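Local coordinates for lipid-transfer protein (Thermomonospora curvata, PDB 6OK1), which is of unknown function but has the thiolase fold and is named a lipid-transfer protein, at residues R157-M160 against H161-A165; S167-F170 against G171-A174; P193-L196 against E197-Q200; P208-L211 against L212-C215; D252-M255 against M256-Y260. All coordinates share one frame; numbering follows the deposited sequence.

Contact 1: R157-M160 against H161-A165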
loop_
_atom_site.group_PDB
_atom_site.type_symbol
_atom_site.label_atom_id
_atom_site.label_comp_id
_atom_site.label_asym_id
_atom_site.label_seq_id
_atom_site.Cartn_x
_atom_site.Cartn_y
_atom_site.Cartn_z
ATOM N N ARG A 157 -20.260 14.452 18.661
ATOM C CA ARG A 157 -21.578 14.907 19.099
ATOM C C ARG A 157 -22.316 13.801 19.823
ATOM O O ARG A 157 -23.023 14.057 20.801
ATOM C CB ARG A 157 -22.414 15.386 17.911
ATOM C CG ARG A 157 -23.808 15.911 18.291
ATOM C CD ARG A 157 -23.725 17.217 19.129
ATOM N NE ARG A 157 -25.028 17.677 19.628
ATOM C CZ ARG A 157 -25.657 17.200 20.704
ATOM N NH1 ARG A 157 -25.130 16.216 21.438
ATOM N NH2 ARG A 157 -26.843 17.711 21.053
ATOM N N ARG A 158 -22.190 12.565 19.339
ATOM C CA ARG A 158 -22.858 11.446 19.997
ATOM C C ARG A 158 -22.195 11.109 21.330
ATOM O O ARG A 158 -22.873 10.736 22.299
ATOM C CB ARG A 158 -22.870 10.232 19.068
ATOM C CG ARG A 158 -23.662 9.035 19.644
ATOM C CD ARG A 158 -25.168 9.246 19.554
ATOM N NE ARG A 158 -25.863 8.232 20.364
ATOM C CZ ARG A 158 -27.174 8.036 20.354
ATOM N NH1 ARG A 158 -27.958 8.752 19.556
ATOM N NH2 ARG A 158 -27.708 7.101 21.143
ATOM N N TYR A 159 -20.873 11.246 21.407
ATOM C CA TYR A 159 -20.177 11.010 22.673
ATOM C C TYR A 159 -20.622 12.025 23.731
ATOM O O TYR A 159 -20.829 11.672 24.907
ATOM C CB TYR A 159 -18.668 11.071 22.433
ATOM C CG TYR A 159 -17.825 10.797 23.663
ATOM C CD1 TYR A 159 -17.531 11.810 24.551
ATOM C CD2 TYR A 159 -17.315 9.540 23.918
ATOM C CE1 TYR A 159 -16.779 11.574 25.681
ATOM C CE2 TYR A 159 -16.558 9.289 25.054
ATOM C CZ TYR A 159 -16.298 10.318 25.935
ATOM O OH TYR A 159 -15.534 10.130 27.078
ATOM N N MET A 160 -20.808 13.280 23.322
ATOM C CA MET A 160 -21.346 14.297 24.234
ATOM C C MET A 160 -22.731 13.917 24.715
ATOM O O MET A 160 -23.060 14.074 25.897
ATOM C CB MET A 160 -21.424 15.641 23.530
ATOM C CG MET A 160 -20.086 16.260 23.193
ATOM S SD MET A 160 -20.216 17.666 22.068
ATOM C CE MET A 160 -21.043 18.889 23.080
ATOM N N HIS A 161 -23.575 13.466 23.794
ATOM C CA HIS A 161 -24.934 13.055 24.147
ATOM C C HIS A 161 -24.930 11.930 25.172
ATOM O O HIS A 161 -25.661 11.965 26.170
ATOM C CB HIS A 161 -25.661 12.604 22.877
ATOM C CG HIS A 161 -26.977 11.954 23.134
ATOM N ND1 HIS A 161 -28.122 12.677 23.385
ATOM C CD2 HIS A 161 -27.336 10.651 23.163
ATOM C CE1 HIS A 161 -29.128 11.843 23.583
ATOM N NE2 HIS A 161 -28.679 10.608 23.454
ATOM N N GLU A 162 -24.134 10.895 24.929
ATOM C CA GLU A 162 -24.216 9.725 25.789
ATOM C C GLU A 162 -23.566 9.952 27.142
ATOM O O GLU A 162 -24.036 9.396 28.143
ATOM C CB GLU A 162 -23.591 8.520 25.092
ATOM C CG GLU A 162 -24.341 8.188 23.827
ATOM C CD GLU A 162 -23.838 6.952 23.119
ATOM O OE1 GLU A 162 -22.821 6.366 23.548
ATOM O OE2 GLU A 162 -24.479 6.572 22.127
ATOM N N TYR A 163 -22.532 10.775 27.214
ATOM C CA TYR A 163 -21.726 10.852 28.427
ATOM C C TYR A 163 -21.691 12.227 29.076
ATOM O O TYR A 163 -21.074 12.381 30.138
ATOM C CB TYR A 163 -20.300 10.402 28.101
ATOM C CG TYR A 163 -20.211 8.964 27.673
ATOM C CD1 TYR A 163 -20.808 7.958 28.431
ATOM C CD2 TYR A 163 -19.547 8.594 26.503
ATOM C CE1 TYR A 163 -20.739 6.654 28.057
ATOM C CE2 TYR A 163 -19.464 7.262 26.125
ATOM C CZ TYR A 163 -20.057 6.298 26.907
ATOM O OH TYR A 163 -19.992 4.975 26.549
ATOM N N GLY A 164 -22.307 13.225 28.464
ATOM C CA GLY A 164 -22.344 14.549 29.034
ATOM C C GLY A 164 -21.039 15.300 28.967
ATOM O O GLY A 164 -20.865 16.285 29.683
ATOM N N ALA A 165 -20.105 14.857 28.136
ATOM C CA ALA A 165 -18.919 15.643 27.871
ATOM C C ALA A 165 -19.316 16.905 27.128
ATOM O O ALA A 165 -20.307 16.932 26.387
ATOM C CB ALA A 165 -17.917 14.852 27.033
HETATM O O HOH W 1 -27.511 15.661 23.208
HETATM O O HOH W 2 -26.363 4.766 23.138
#
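His161 lies against the guanidinium of Arg158, near the end of helix 148-163. Its N gives the regular helical bond to Arg157 O (3.1 Å). With CG anti to its own N (chi1 171°), the imidazole runs alongside Arg158 and points the same way, bringing CD2 over the middle of one face of that guanidinium, 3.8 Å from Arg158 CZ, though the two planes are well inclined to each other and do not stack. A water accepts from Arg157 NH1 and also bonds His161 ND1.

Glu162, in one of its two modelled conformers, extends OE2 to Arg158 NE, forming a salt bridge of 2.8 Å that is almost straight (174°). The oxygen lies in the guanidinium plane, yet the carboxylate stands nearly perpendicular to it and is met on its anti side. Arg158 NH2 adds a weak bond, and Glu162 OE1 is held by Thr265.

Tyr163 presents its ring edge to the face of Tyr159 in a T-shaped pair, centroids 4.9 Å apart and planes at 66°, with Tyr163 CD2 3.4 Å from Tyr159 CE2. The Tyr159 hydroxyl is anchored by Glu306. Gly164 takes a positive phi, easy for a residue without a side chain, and ends the helix while its N still reaches Met160 O (2.8 Å). Ala165 then sets its small methyl at the edge of the Tyr159 ring, 3.7 Å from CE1.

Arg157 NE and Arg158 NH1 both bond to a chain of another protein; the Glu162 carboxylate would partly offset the Arg158 charge and, gripping NE in the guanidinium plane, probably restrains its rotation.

Contact 2: S167-F170 against G171-A174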
loop_
_atom_site.group_PDB
_atom_site.type_symbol
_atom_site.label_atom_id
_atom_site.label_comp_id
_atom_site.label_asym_id
_atom_site.label_seq_id
_atom_site.Cartn_x
_atom_site.Cartn_y
_atom_site.Cartn_z
ATOM N N SER A 167 -17.765 20.800 25.232
ATOM C CA SER A 167 -16.660 21.353 24.451
ATOM C C SER A 167 -15.446 21.640 25.329
ATOM O O SER A 167 -14.310 21.456 24.897
ATOM C CB SER A 167 -17.099 22.612 23.728
ATOM O OG SER A 167 -16.026 23.196 22.988
ATOM N N GLU A 168 -15.655 22.103 26.570
ATOM C CA GLU A 168 -14.500 22.374 27.419
ATOM C C GLU A 168 -13.722 21.105 27.732
ATOM O O GLU A 168 -12.499 21.169 27.929
ATOM C CB GLU A 168 -14.942 23.070 28.717
ATOM C CG GLU A 168 -15.324 24.508 28.484
ATOM C CD GLU A 168 -15.575 25.278 29.762
ATOM O OE1 GLU A 168 -15.938 24.641 30.769
ATOM O OE2 GLU A 168 -15.391 26.515 29.751
ATOM N N ASP A 169 -14.400 19.950 27.823
ATOM C CA ASP A 169 -13.676 18.695 28.033
ATOM C C ASP A 169 -12.739 18.404 26.866
ATOM O O ASP A 169 -11.583 18.016 27.066
ATOM C CB ASP A 169 -14.660 17.543 28.239
ATOM C CG ASP A 169 -15.462 17.699 29.500
ATOM O OD1 ASP A 169 -14.845 18.037 30.524
ATOM O OD2 ASP A 169 -16.695 17.505 29.458
ATOM N N PHE A 170 -13.210 18.604 25.632
ATOM C CA PHE A 170 -12.315 18.472 24.484
ATOM C C PHE A 170 -11.212 19.531 24.528
ATOM O O PHE A 170 -10.055 19.263 24.168
ATOM C CB PHE A 170 -13.116 18.594 23.178
ATOM C CG PHE A 170 -14.219 17.573 23.028
ATOM C CD1 PHE A 170 -14.112 16.302 23.568
ATOM C CD2 PHE A 170 -15.388 17.903 22.336
ATOM C CE1 PHE A 170 -15.131 15.368 23.405
ATOM C CE2 PHE A 170 -16.415 16.976 22.183
ATOM C CZ PHE A 170 -16.290 15.713 22.708
ATOM N N GLY A 171 -11.561 20.743 24.957
ATOM C CA GLY A 171 -10.591 21.816 25.038
ATOM C C GLY A 171 -9.444 21.522 25.983
ATOM O O GLY A 171 -8.307 21.947 25.739
ATOM N N ARG A 172 -9.709 20.785 27.065
ATOM C CA ARG A 172 -8.620 20.469 27.986
ATOM C C ARG A 172 -7.535 19.664 27.305
ATOM O O ARG A 172 -6.366 19.757 27.691
ATOM C CB ARG A 172 -9.158 19.745 29.221
ATOM C CG ARG A 172 -9.553 20.730 30.281
ATOM C CD ARG A 172 -10.036 20.082 31.576
ATOM N NE ARG A 172 -11.458 19.814 31.489
ATOM C CZ ARG A 172 -12.402 20.708 31.741
ATOM N NH1 ARG A 172 -12.086 21.933 32.122
ATOM N NH2 ARG A 172 -13.672 20.382 31.592
ATOM N N VAL A 173 -7.907 18.853 26.310
ATOM C CA VAL A 173 -6.920 18.119 25.534
ATOM C C VAL A 173 -6.065 19.086 24.748
ATOM O O VAL A 173 -4.836 18.947 24.674
ATOM C CB VAL A 173 -7.610 17.116 24.592
ATOM C CG1 VAL A 173 -6.581 16.451 23.686
ATOM C CG2 VAL A 173 -8.344 16.083 25.369
ATOM N N ALA A 174 -6.710 20.060 24.115
ATOM C CA ALA A 174 -5.978 21.060 23.348
ATOM C C ALA A 174 -5.029 21.838 24.247
ATOM O O ALA A 174 -3.875 22.082 23.879
ATOM C CB ALA A 174 -6.960 22.003 22.651
HETATM O O HOH W 3 -15.401 22.588 32.148
HETATM O O HOH W 4 -12.340 17.319 31.011
#
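Asp169 and Arg172 lie side by side on the first turns of helix 167-182, pointing the same way, with carboxylate and guanidinium planes 61° apart. Arg172 is bent at chi3 (-87°), which folds its head back over the helix instead of letting it run outward. NH2 of Arg172 thereby reaches Asp169 OD1 in a salt bridge of 2.8 Å, with an N-H...O angle of 162°. The oxygen sits at the guanidinium edge, in its plane, but is approached from above its own carboxylate plane. One face of the same guanidinium rests over Glu168 O.

Two waters also lie at the guanidinium edge, in its plane. One accepts from Arg172 NE (2.7 Å) and donates to Asp169 OD1; the other accepts from Arg172 NH2 (2.9 Å) and donates to Glu168 OE1. Asp169 OD2 is taken by Thr166 N, just before the helix. Gly171, whose N bonds Ser167 O at 2.8 Å, is backed closely by His199, a fit that suits a bare CA. Phe170 and Val173 both pack on helix 301-307.

Two acids near the amino end of a helix should interact favourably with its dipole, and an arginine joined to both, directly or through water, would be expected to keep its charge.

Contact 3: P193-L196 against E197-Q200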
loop_
_atom_site.group_PDB
_atom_site.type_symbol
_atom_site.label_atom_id
_atom_site.label_comp_id
_atom_site.label_asym_id
_atom_site.label_seq_id
_atom_site.Cartn_x
_atom_site.Cartn_y
_atom_site.Cartn_z
ATOM N N PRO A 193 1.564 28.826 24.300
ATOM C CA PRO A 193 0.507 28.075 24.985
ATOM C C PRO A 193 -0.842 28.764 24.836
ATOM O O PRO A 193 -0.938 29.952 24.517
ATOM C CB PRO A 193 0.968 28.060 26.448
ATOM C CG PRO A 193 1.791 29.332 26.603
ATOM C CD PRO A 193 2.470 29.517 25.245
ATOM N N ILE A 194 -1.904 28.001 25.088
ATOM C CA ILE A 194 -3.255 28.532 25.030
ATOM C C ILE A 194 -3.927 28.332 26.375
ATOM O O ILE A 194 -3.512 27.510 27.201
ATOM C CB ILE A 194 -4.113 27.883 23.917
ATOM C CG1 ILE A 194 -4.366 26.397 24.226
ATOM C CG2 ILE A 194 -3.436 28.060 22.578
ATOM C CD1 ILE A 194 -5.340 25.742 23.266
ATOM N N THR A 195 -4.994 29.092 26.581
ATOM C CA THR A 195 -5.893 28.859 27.699
ATOM C C THR A 195 -7.152 28.149 27.214
ATOM O O THR A 195 -7.474 28.142 26.020
ATOM C CB THR A 195 -6.302 30.174 28.372
ATOM O OG1 THR A 195 -7.071 30.939 27.432
ATOM C CG2 THR A 195 -5.071 30.979 28.843
ATOM N N LEU A 196 -7.892 27.584 28.171
ATOM C CA LEU A 196 -9.188 27.006 27.840
ATOM C C LEU A 196 -10.128 28.073 27.293
ATOM O O LEU A 196 -10.948 27.808 26.403
ATOM C CB LEU A 196 -9.776 26.318 29.073
ATOM C CG LEU A 196 -11.057 25.525 28.842
ATOM C CD1 LEU A 196 -10.855 24.404 27.815
ATOM C CD2 LEU A 196 -11.584 24.944 30.143
ATOM N N GLU A 197 -10.008 29.299 27.800
ATOM C CA GLU A 197 -10.777 30.402 27.254
ATOM C C GLU A 197 -10.424 30.639 25.788
ATOM O O GLU A 197 -11.311 30.898 24.960
ATOM C CB GLU A 197 -10.524 31.651 28.111
ATOM C CG GLU A 197 -11.107 31.551 29.553
ATOM C CD GLU A 197 -10.618 30.332 30.381
ATOM O OE1 GLU A 197 -9.390 30.030 30.429
ATOM O OE2 GLU A 197 -11.487 29.660 30.990
ATOM N N ASP A 198 -9.133 30.567 25.447
ATOM C CA ASP A 198 -8.728 30.700 24.052
ATOM C C ASP A 198 -9.437 29.667 23.189
ATOM O O ASP A 198 -9.865 29.954 22.061
ATOM C CB ASP A 198 -7.224 30.490 23.886
ATOM C CG ASP A 198 -6.391 31.638 24.413
ATOM O OD1 ASP A 198 -6.876 32.784 24.441
ATOM O OD2 ASP A 198 -5.237 31.375 24.797
ATOM N N HIS A 199 -9.494 28.438 23.687
ATOM C CA HIS A 199 -10.111 27.347 22.944
ATOM C C HIS A 199 -11.590 27.623 22.721
ATOM O O HIS A 199 -12.104 27.498 21.603
ATOM C CB HIS A 199 -9.886 26.052 23.717
ATOM C CG HIS A 199 -10.646 24.891 23.182
ATOM N ND1 HIS A 199 -11.935 24.616 23.573
ATOM C CD2 HIS A 199 -10.306 23.934 22.288
ATOM C CE1 HIS A 199 -12.361 23.534 22.950
ATOM N NE2 HIS A 199 -11.390 23.098 22.163
ATOM N N GLN A 200 -12.270 28.083 23.763
ATOM C CA GLN A 200 -13.712 28.285 23.696
ATOM C C GLN A 200 -14.072 29.479 22.832
ATOM O O GLN A 200 -15.145 29.492 22.220
ATOM C CB GLN A 200 -14.269 28.452 25.108
ATOM C CG GLN A 200 -14.240 27.186 25.919
ATOM C CD GLN A 200 -15.150 26.129 25.325
ATOM O OE1 GLN A 200 -16.385 26.261 25.381
ATOM N NE2 GLN A 200 -14.552 25.092 24.719
#
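A capping box starts helix 196-201, with Thr195 as N-cap and Asp198 as its partner three residues on. Thr195 OG1 sits between its backbone N and carbonyl carbon (chi1 65°), a rotamer that turns the hydroxyl oxygen toward the first turn, where it accepts from Asp198 N at 2.9 Å. Asp198 returns the bond: its OD2 accepts from Thr195 N, also at 2.9 Å and nearly straight (170°), although the N-H arrives from 42° above the carboxylate plane. Threonine and aspartate suit these places because each has a short side chain ending in an acceptor, just long enough to span one turn.

Ile194 runs in beside the box, its CB 3.8 Å from Asp198 OD2. Glu197 bends at chi2, so that its carboxylate curls back toward Thr195, with OE1 3.7 Å from Thr195 CB. Inside the new helix the backbone takes over: His199 N bonds Thr195 O (3.1 Å) and Gln200 N bonds Leu196 O (3.0 Å).

The other face looks to helix 167-182. Leu196 lies on Arg172, while Gln200 NE2 donates to His199 ND1 at 2.9 Å, in the imidazole plane, and also to Ser167 OG. With ND1 accepting, His199 NE2 can serve as donor to Asp213, so the ring is held at both nitrogens and its rotation is set. Reciprocal bonding of this kind, side chain to backbone in both directions across the first turn, is what defines the capping box, a common way to begin an alpha helix.

Contact 4: P208-L211 against L212-C215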
loop_
_atom_site.group_PDB
_atom_site.type_symbol
_atom_site.label_atom_id
_atom_site.label_comp_id
_atom_site.label_asym_id
_atom_site.label_seq_id
_atom_site.Cartn_x
_atom_site.Cartn_y
_atom_site.Cartn_z
ATOM N N PRO A 208 -19.262 19.719 17.100
ATOM C CA PRO A 208 -18.807 20.465 18.293
ATOM C C PRO A 208 -17.320 20.811 18.332
ATOM O O PRO A 208 -16.752 20.915 19.425
ATOM C CB PRO A 208 -19.142 19.500 19.421
ATOM C CG PRO A 208 -18.841 18.146 18.799
ATOM C CD PRO A 208 -19.345 18.270 17.384
ATOM N N LEU A 209 -16.687 20.954 17.174
ATOM C CA LEU A 209 -15.247 21.210 17.092
ATOM C C LEU A 209 -14.977 22.684 16.798
ATOM O O LEU A 209 -15.426 23.217 15.776
ATOM C CB LEU A 209 -14.590 20.349 16.008
ATOM C CG LEU A 209 -14.307 18.892 16.370
ATOM C CD1 LEU A 209 -15.554 18.133 16.728
ATOM C CD2 LEU A 209 -13.600 18.214 15.215
ATOM N N HIS A 210 -14.185 23.310 17.667
ATOM C CA HIS A 210 -13.617 24.629 17.456
ATOM C C HIS A 210 -12.382 24.531 16.562
ATOM O O HIS A 210 -11.785 23.470 16.392
ATOM C CB HIS A 210 -13.195 25.247 18.794
ATOM C CG HIS A 210 -14.326 25.564 19.727
ATOM N ND1 HIS A 210 -14.862 26.828 19.826
ATOM C CD2 HIS A 210 -14.984 24.807 20.638
ATOM C CE1 HIS A 210 -15.820 26.832 20.738
ATOM N NE2 HIS A 210 -15.931 25.611 21.231
ATOM N N LEU A 211 -11.927 25.685 16.088
ATOM C CA LEU A 211 -10.654 25.737 15.372
ATOM C C LEU A 211 -9.527 25.095 16.178
ATOM O O LEU A 211 -8.730 24.322 15.638
ATOM C CB LEU A 211 -10.334 27.190 15.053
ATOM C CG LEU A 211 -9.001 27.433 14.370
ATOM C CD1 LEU A 211 -8.903 26.657 13.078
ATOM C CD2 LEU A 211 -8.880 28.903 14.106
ATOM N N LEU A 212 -9.467 25.360 17.484
ATOM C CA LEU A 212 -8.368 24.828 18.272
ATOM C C LEU A 212 -8.550 23.354 18.672
ATOM O O LEU A 212 -7.674 22.816 19.349
ATOM C CB LEU A 212 -8.133 25.719 19.515
ATOM C CG LEU A 212 -7.369 26.998 19.178
ATOM C CD1 LEU A 212 -7.395 27.943 20.350
ATOM C CD2 LEU A 212 -5.932 26.684 18.792
ATOM N N ASP A 213 -9.620 22.672 18.215
ATOM C CA ASP A 213 -9.715 21.210 18.306
ATOM C C ASP A 213 -9.050 20.509 17.134
ATOM O O ASP A 213 -8.964 19.273 17.141
ATOM C CB ASP A 213 -11.183 20.773 18.353
ATOM C CG ASP A 213 -11.837 21.148 19.644
ATOM O OD1 ASP A 213 -11.239 20.819 20.679
ATOM O OD2 ASP A 213 -12.912 21.781 19.607
ATOM N N CYS A 214 -8.583 21.264 16.142
ATOM C CA CYS A 214 -8.138 20.732 14.863
ATOM C C CYS A 214 -6.670 21.045 14.653
ATOM O O CYS A 214 -6.259 22.190 14.833
ATOM C CB CYS A 214 -8.920 21.340 13.700
ATOM S SG CYS A 214 -10.692 21.186 13.853
ATOM N N CYS A 215 -5.896 20.051 14.224
ATOM C CA CYS A 215 -4.488 20.325 13.944
ATOM C C CYS A 215 -4.339 20.948 12.546
ATOM O O CYS A 215 -5.217 20.853 11.687
ATOM C CB CYS A 215 -3.631 19.049 14.087
ATOM S SG CYS A 215 -3.770 17.913 12.722
HETATM O O HOH W 5 -14.894 21.417 21.323
#
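Asp213 OD2 is gripped from two directions: His210 N donates to the anti lone pair of this oxygen at 2.8 Å, and a water donates at 2.6 Å. The same water donates to Pro208 O (2.7 Å), so it bridges the carboxylate to the backbone before strand 209-210. The other oxygen, OD1, is held by Thr298 and His199. An aspartate suits a place where several donors converge, and the buried carboxylate probably stays ionised.

His210 turns a ring edge toward OD2, its CD2 3.8 Å away, with ring and carboxylate planes 58° apart. Its ND1 is bonded to Ser202 O and its ring stacks on Trp204.

The backbone answers the side-chain bond, Asp213 N donating to His210 O at 2.9 Å, so the two residues are tied both ways round a single 3-10 turn. This turn leads from strand 209-210 into the loop before strand 219-228 of the large thiolase-fold sheet. Cys214 N repeats the three-residue step to Leu211 O (3.1 Å). Both donors stand well above the plane of the carbonyl they meet, by 60° at His210 O and 50° at Leu211 O, in keeping with the tight winding.

On the apolar side Leu209 crosses Asp213, its CG 4.2 Å from Asp213 CB, and its CD2 lies 4.4 Å from Cys214 SG. Pro208, which follows a cis peptide bond, packs its ring against Met160, Ala153 and Ala156 of helix 148-163.

Contact 5: D252-M255 against M256-Y260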
loop_
_atom_site.group_PDB
_atom_site.type_symbol
_atom_site.label_atom_id
_atom_site.label_comp_id
_atom_site.label_asym_id
_atom_site.label_seq_id
_atom_site.Cartn_x
_atom_site.Cartn_y
_atom_site.Cartn_z
ATOM N N ASP A 252 -17.666 -3.972 11.024
ATOM C CA ASP A 252 -18.235 -2.918 10.191
ATOM C C ASP A 252 -17.389 -1.644 10.220
ATOM O O ASP A 252 -17.859 -0.552 10.515
ATOM C CB ASP A 252 -19.674 -2.614 10.619
ATOM C CG ASP A 252 -20.423 -1.858 9.571
ATOM O OD1 ASP A 252 -20.049 -2.027 8.398
ATOM O OD2 ASP A 252 -21.379 -1.111 9.906
ATOM N N GLN A 253 -16.110 -1.805 9.892
ATOM C CA GLN A 253 -15.188 -0.689 9.834
ATOM C C GLN A 253 -15.316 0.067 8.518
ATOM O O GLN A 253 -15.317 -0.538 7.439
ATOM C CB GLN A 253 -13.771 -1.208 9.983
ATOM C CG GLN A 253 -12.746 -0.101 10.085
ATOM C CD GLN A 253 -12.711 0.551 11.442
ATOM O OE1 GLN A 253 -12.623 -0.119 12.461
ATOM N NE2 GLN A 253 -12.744 1.899 11.450
ATOM N N HIS A 254 -15.395 1.403 8.608
ATOM C CA HIS A 254 -15.341 2.306 7.459
ATOM C C HIS A 254 -14.155 3.249 7.636
ATOM O O HIS A 254 -13.536 3.311 8.693
ATOM C CB HIS A 254 -16.667 3.079 7.312
ATOM C CG HIS A 254 -17.839 2.192 7.066
ATOM N ND1 HIS A 254 -18.434 2.058 5.832
ATOM C CD2 HIS A 254 -18.490 1.342 7.888
ATOM C CE1 HIS A 254 -19.416 1.175 5.907
ATOM N NE2 HIS A 254 -19.470 0.723 7.150
ATOM N N MET A 255 -13.835 3.975 6.577
ATOM C CA MET A 255 -12.753 4.956 6.592
ATOM C C MET A 255 -13.308 6.268 7.130
ATOM O O MET A 255 -13.966 7.027 6.400
ATOM C CB MET A 255 -12.186 5.148 5.193
ATOM C CG MET A 255 -11.082 6.196 5.113
ATOM S SD MET A 255 -9.500 5.520 5.616
ATOM C CE MET A 255 -9.018 4.812 4.028
ATOM N N MET A 256 -13.084 6.501 8.418
ATOM C CA MET A 256 -13.460 7.674 9.198
ATOM C C MET A 256 -14.946 7.782 9.468
ATOM O O MET A 256 -15.348 8.710 10.173
ATOM C CB MET A 256 -12.998 8.982 8.540
ATOM C CG MET A 256 -11.501 9.063 8.436
ATOM S SD MET A 256 -10.745 9.119 10.068
ATOM C CE MET A 256 -11.286 10.723 10.642
ATOM N N THR A 257 -15.768 6.860 8.980
ATOM C CA THR A 257 -17.216 7.051 9.005
ATOM C C THR A 257 -17.958 5.781 9.435
ATOM O O THR A 257 -19.004 5.438 8.863
ATOM C CB THR A 257 -17.726 7.516 7.645
ATOM O OG1 THR A 257 -17.382 6.581 6.619
ATOM C CG2 THR A 257 -17.131 8.868 7.284
ATOM N N SER A 258 -17.443 5.093 10.462
ATOM C CA SER A 258 -18.089 3.873 10.977
ATOM C C SER A 258 -19.283 4.254 11.855
ATOM O O SER A 258 -19.274 4.129 13.084
ATOM C CB SER A 258 -17.104 3.012 11.745
ATOM O OG SER A 258 -15.927 2.784 10.975
ATOM N N TYR A 259 -20.339 4.675 11.181
ATOM C CA TYR A 259 -21.512 5.282 11.795
ATOM C C TYR A 259 -22.671 4.307 11.950
ATOM O O TYR A 259 -23.772 4.722 12.350
ATOM C CB TYR A 259 -21.989 6.446 10.926
ATOM C CG TYR A 259 -21.036 7.618 10.746
ATOM C CD1 TYR A 259 -20.134 7.993 11.727
ATOM C CD2 TYR A 259 -21.079 8.354 9.588
ATOM C CE1 TYR A 259 -19.291 9.085 11.548
ATOM C CE2 TYR A 259 -20.235 9.445 9.394
ATOM C CZ TYR A 259 -19.345 9.793 10.369
ATOM O OH TYR A 259 -18.552 10.883 10.151
ATOM N N TYR A 260 -22.461 3.037 11.633
ATOM C CA TYR A 260 -23.553 2.086 11.458
ATOM C C TYR A 260 -23.497 0.952 12.472
ATOM O O TYR A 260 -24.342 0.041 12.432
ATOM C CB TYR A 260 -23.522 1.554 10.020
ATOM C CG TYR A 260 -23.317 2.670 9.003
ATOM C CD1 TYR A 260 -24.380 3.424 8.551
ATOM C CD2 TYR A 260 -22.033 2.976 8.520
ATOM C CE1 TYR A 260 -24.194 4.447 7.633
ATOM C CE2 TYR A 260 -21.829 4.000 7.645
ATOM C CZ TYR A 260 -22.916 4.732 7.187
ATOM O OH TYR A 260 -22.781 5.756 6.278
HETATM O O HOH W 6 -20.166 1.102 10.976
HETATM O O HOH W 7 -23.410 -2.869 11.586
HETATM O O HOH W 8 -15.866 6.571 4.162
#
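His254 and Ser258 pin together a tight loop that doubles back between strand 240-248 and helix 268-281, with Ser258 at the centre of an inverse gamma turn. Ser258 OG lies anti to its carbonyl carbon (chi1 -51°), which turns it to the other arm of the loop, where it accepts from His254 N at 2.8 Å in an almost straight bond. A small hydroxyl suits this buried place, since it gives the backbone N-H of His254 an acceptor in a loop without regular secondary structure.

The Asp252 carboxylate reaches His254: NE2 donates to OD1 at 3.1 Å, from above the carboxylate plane. OD1 also forms a salt bridge with Arg66 of the second subunit. Tyr260 brings CD2 over one face of the His254 imidazole, near its rim and 3.7 Å from NE2; the rings meet obliquely, planes 56° apart.

Gln253 bends at chi2, letting NE2 double back onto His254 O (3.2 Å), while its OE1 is held by Arg261. Asp252 OD2 lies 3.4 Å from Tyr260 CB. Close by, one water donates to Asp252 O at 2.9 Å and accepts from Tyr260 N at 3.1 Å.

The five contacts follow one another along the chain without interleaving. Contacts 1 to 4 lie in the N-terminal thiolase domain and form one cluster: Met160 of helix 148-163 (contact 1) meets Phe170 of helix 167-182 (contact 2) and also Pro208, the residue leading into strand 209-210 (contact 4). Contact 3 lies beside contact 2, centres about 9 Å apart, and His199 reaches Asp213, so helix 196-201 is joined to the turn after strand 209-210. Contact 5 belongs to the C-terminal thiolase-like domain, its centre about 18 Å from that of contact 1 and 31 Å from that of contact 3. Contacts 1 and 5 both touch a chain of another protein, and contact 5 also meets the second subunit, so these two lie where chains join.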